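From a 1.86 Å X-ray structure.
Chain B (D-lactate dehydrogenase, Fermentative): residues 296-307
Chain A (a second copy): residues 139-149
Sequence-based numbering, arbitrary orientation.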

# COMPACT_ATOMS: atom_id res chain seq x y z
N VAL B 296 7.89 7.35 -18.94
CA VAL B 296 7.98 5.95 -19.29
C VAL B 296 8.08 5.08 -18.01
O VAL B 296 7.29 4.19 -17.82
CB VAL B 296 9.16 5.69 -20.20
CG1 VAL B 296 9.38 4.20 -20.39
CG2 VAL B 296 8.89 6.36 -21.54
N LEU B 297 9.03 5.37 -17.15
CA LEU B 297 9.13 4.70 -15.88
C LEU B 297 7.85 4.85 -15.08
O LEU B 297 7.43 3.90 -14.47
CB LEU B 297 10.29 5.25 -15.04
CG LEU B 297 10.56 4.56 -13.72
CD1 LEU B 297 10.88 3.10 -13.95
CD2 LEU B 297 11.72 5.20 -12.97
N ALA B 298 7.26 6.04 -15.04
CA ALA B 298 6.02 6.21 -14.24
C ALA B 298 4.91 5.23 -14.75
O ALA B 298 4.13 4.63 -13.94
CB ALA B 298 5.53 7.63 -14.27
N ARG B 299 4.85 5.08 -16.03
CA ARG B 299 3.82 4.24 -16.64
C ARG B 299 4.12 2.76 -16.35
O ARG B 299 3.22 2.02 -15.99
CB ARG B 299 3.72 4.47 -18.15
CG ARG B 299 2.60 3.67 -18.83
CD ARG B 299 1.28 4.14 -18.35
NE ARG B 299 0.19 3.89 -19.31
CZ ARG B 299 -0.88 3.11 -19.13
NH1 ARG B 299 -1.04 2.38 -18.04
NH2 ARG B 299 -1.78 3.02 -20.08
N LEU B 300 5.39 2.37 -16.44
CA LEU B 300 5.76 1.00 -16.10
C LEU B 300 5.40 0.65 -14.68
O LEU B 300 4.86 -0.43 -14.44
CB LEU B 300 7.28 0.78 -16.28
CG LEU B 300 7.71 0.78 -17.75
CD1 LEU B 300 9.25 0.83 -17.85
CD2 LEU B 300 7.16 -0.45 -18.45
N LEU B 301 5.72 1.56 -13.75
CA LEU B 301 5.46 1.35 -12.36
C LEU B 301 3.96 1.08 -11.99
O LEU B 301 3.73 0.41 -11.02
CB LEU B 301 5.98 2.47 -11.50
CG LEU B 301 7.53 2.47 -11.46
CD1 LEU B 301 8.02 3.83 -10.96
CD2 LEU B 301 8.12 1.35 -10.62
N SER B 302 3.03 1.53 -12.84
CA SER B 302 1.60 1.43 -12.64
C SER B 302 0.94 0.10 -12.89
O SER B 302 -0.12 -0.21 -12.34
CB SER B 302 0.92 2.39 -13.64
OG SER B 302 1.09 3.76 -13.33
N PHE B 303 1.56 -0.66 -13.80
CA PHE B 303 0.96 -1.88 -14.31
C PHE B 303 0.97 -2.91 -13.18
O PHE B 303 1.92 -3.00 -12.40
CB PHE B 303 1.78 -2.44 -15.42
CG PHE B 303 1.68 -1.66 -16.68
CD1 PHE B 303 0.50 -1.62 -17.36
CD2 PHE B 303 2.73 -0.96 -17.17
CE1 PHE B 303 0.40 -0.91 -18.56
CE2 PHE B 303 2.64 -0.31 -18.40
CZ PHE B 303 1.49 -0.28 -19.07
N PRO B 304 -0.06 -3.72 -13.14
CA PRO B 304 -0.23 -4.70 -12.08
C PRO B 304 0.73 -5.88 -12.24
O PRO B 304 0.90 -6.63 -11.33
CB PRO B 304 -1.70 -5.19 -12.30
CG PRO B 304 -1.97 -4.97 -13.69
CD PRO B 304 -1.27 -3.59 -13.95
N ASN B 305 1.28 -6.04 -13.42
CA ASN B 305 2.09 -7.16 -13.83
C ASN B 305 3.52 -6.72 -14.17
O ASN B 305 4.23 -7.38 -14.90
CB ASN B 305 1.45 -7.84 -15.05
CG ASN B 305 1.13 -6.86 -16.23
OD1 ASN B 305 0.96 -5.66 -16.03
ND2 ASN B 305 1.03 -7.41 -17.43
N VAL B 306 3.91 -5.63 -13.53
CA VAL B 306 5.30 -5.14 -13.53
C VAL B 306 5.83 -4.95 -12.13
O VAL B 306 5.14 -4.41 -11.29
CB VAL B 306 5.40 -3.79 -14.25
CG1 VAL B 306 6.78 -3.19 -14.15
CG2 VAL B 306 4.95 -3.93 -15.68
N VAL B 307 7.05 -5.45 -11.88
CA VAL B 307 7.76 -5.22 -10.60
C VAL B 307 9.13 -4.67 -10.96
O VAL B 307 9.83 -5.27 -11.77
CB VAL B 307 7.93 -6.56 -9.81
CG1 VAL B 307 8.82 -6.34 -8.61
CG2 VAL B 307 6.53 -7.06 -9.36
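Chain A, residues 139-149: AYNRTREGDFS

Chain A approaches chain B with the last turns of a helix, which runs in from before Ala A139, and with the loop that follows. The backbone register sets its direction: the CA atoms of Leu B301 and Arg A144 lie 5.4 Å apart and those of Val B307 and Tyr A140 6.1 Å, so the two stretches pair in opposite sequence order. Between these pairs chain B makes a type I turn from Phe B303 to Val B306, and a strand begins at Val B306.

Leu B301 is the most covered residue. Its CA-to-CB bond points toward chain A, and chi angles of -70° (m) and 162° (t) place Leu B301 CD1 3.5 Å from Thr A143 O and 4.2 Å from Phe A148 CZ, at the edge of that ring. Leu B297 also points toward chain A but is t, p; Leu B297 CD2 lies 4.0 Å from the same Phe A148 CZ. Phe A148 (chi1 -54°, m) thus meets both leucines.

Tyr A140 starts sideways, yet chi1 of 171° (t) and chi2 of 73° bring its ring end nearer. Val B306 O lies at the ring edge, 3.7 Å from Tyr A140 CE1, while Val B307 CG2 is 4.1 Å from Tyr A140 CD1. The hydroxyl makes no direct hydrogen bond to chain B; Tyr A140 OH donates to water 1 at 2.7 Å, and that water donates to Leu B301 O and Phe B303 O, each 2.7 Å away. One water therefore ties the tyrosine hydroxyl to two backbone carbonyls.

Arg A144 packs through its aliphatic part, Arg A144 CG being 3.5 Å from Leu B301 O. Its chi1 (-117°) and chi3 (-31°) lie between wells, and its end leads away from chain B, where Arg A144 NH2 makes a weak hydrogen bond to Asn A141 OD1 (2.9 Å, N-H...O angle 128°).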

# COMPACT_ATOMS: atom_id res chain seq x y z
N ALA A 139 9.99 -3.82 -1.41
CA ALA A 139 10.54 -3.12 -2.55
C ALA A 139 9.51 -2.64 -3.52
O ALA A 139 9.54 -1.49 -3.93
CB ALA A 139 11.57 -3.99 -3.27
N TYR A 140 8.59 -3.51 -3.89
CA TYR A 140 7.52 -3.18 -4.81
C TYR A 140 6.79 -1.93 -4.31
O TYR A 140 6.51 -1.00 -5.11
CB TYR A 140 6.52 -4.33 -4.97
CG TYR A 140 5.29 -4.01 -5.73
CD1 TYR A 140 5.32 -3.83 -7.10
CD2 TYR A 140 4.08 -3.85 -5.08
CE1 TYR A 140 4.19 -3.45 -7.83
CE2 TYR A 140 2.92 -3.61 -5.80
CZ TYR A 140 2.97 -3.40 -7.19
OH TYR A 140 1.82 -3.05 -7.91
N ASN A 141 6.39 -1.97 -3.04
CA ASN A 141 5.60 -0.85 -2.48
C ASN A 141 6.41 0.46 -2.41
O ASN A 141 5.85 1.55 -2.63
CB ASN A 141 5.04 -1.21 -1.14
CG ASN A 141 3.87 -2.20 -1.24
OD1 ASN A 141 3.09 -2.18 -2.20
ND2 ASN A 141 3.72 -3.01 -0.23
N ARG A 142 7.71 0.38 -2.24
CA ARG A 142 8.55 1.58 -2.41
C ARG A 142 8.61 2.09 -3.84
O ARG A 142 8.37 3.26 -4.10
CB ARG A 142 9.97 1.29 -1.91
CG ARG A 142 10.08 1.11 -0.42
CD ARG A 142 11.57 1.03 -0.07
NE ARG A 142 11.72 0.57 1.33
CZ ARG A 142 12.88 0.38 1.95
NH1 ARG A 142 14.04 0.57 1.31
NH2 ARG A 142 12.86 0.01 3.25
N THR A 143 9.02 1.24 -4.75
CA THR A 143 9.23 1.69 -6.08
C THR A 143 8.00 2.19 -6.78
O THR A 143 8.07 3.15 -7.53
CB THR A 143 10.00 0.66 -6.99
OG1 THR A 143 9.23 -0.50 -7.20
CG2 THR A 143 11.35 0.28 -6.41
N ARG A 144 6.87 1.57 -6.49
CA ARG A 144 5.62 2.01 -7.05
C ARG A 144 5.33 3.47 -6.70
O ARG A 144 4.67 4.18 -7.46
CB ARG A 144 4.50 1.16 -6.47
CG ARG A 144 3.75 0.33 -7.48
CD ARG A 144 2.37 -0.04 -6.96
NE ARG A 144 2.33 -0.18 -5.50
CZ ARG A 144 1.23 -0.20 -4.78
NH1 ARG A 144 0.04 -0.08 -5.37
NH2 ARG A 144 1.30 -0.33 -3.46
N GLU A 145 5.81 3.91 -5.54
CA GLU A 145 5.61 5.28 -5.12
C GLU A 145 6.84 6.20 -5.37
O GLU A 145 6.87 7.36 -4.97
CB GLU A 145 5.11 5.34 -3.65
CG GLU A 145 6.12 4.90 -2.57
CD GLU A 145 5.61 4.97 -1.15
OE1 GLU A 145 4.69 5.76 -0.89
OE2 GLU A 145 6.12 4.19 -0.28
N GLY A 146 7.81 5.70 -6.12
CA GLY A 146 9.02 6.51 -6.42
C GLY A 146 10.05 6.53 -5.34
O GLY A 146 10.91 7.41 -5.33
N ASP A 147 9.97 5.60 -4.39
CA ASP A 147 11.02 5.42 -3.41
C ASP A 147 11.95 4.33 -3.91
O ASP A 147 11.63 3.10 -3.88
CB ASP A 147 10.45 5.04 -2.07
CG ASP A 147 11.52 4.82 -1.02
OD1 ASP A 147 12.71 5.05 -1.32
OD2 ASP A 147 11.14 4.44 0.13
N PHE A 148 13.11 4.77 -4.42
CA PHE A 148 14.11 3.86 -4.98
C PHE A 148 15.27 3.64 -4.01
O PHE A 148 16.34 3.22 -4.41
CB PHE A 148 14.61 4.43 -6.30
CG PHE A 148 13.51 4.74 -7.28
CD1 PHE A 148 12.84 3.71 -7.93
CD2 PHE A 148 13.14 6.03 -7.53
CE1 PHE A 148 11.81 3.96 -8.78
CE2 PHE A 148 12.11 6.29 -8.41
CZ PHE A 148 11.42 5.26 -9.02
N SER A 149 15.06 3.93 -2.75
CA SER A 149 16.06 3.74 -1.71
C SER A 149 16.02 2.30 -1.21
O SER A 149 14.97 1.63 -1.23
CB SER A 149 15.83 4.73 -0.59
OG SER A 149 14.79 4.36 0.30
O HOH W 1 2.06 -1.51 -10.15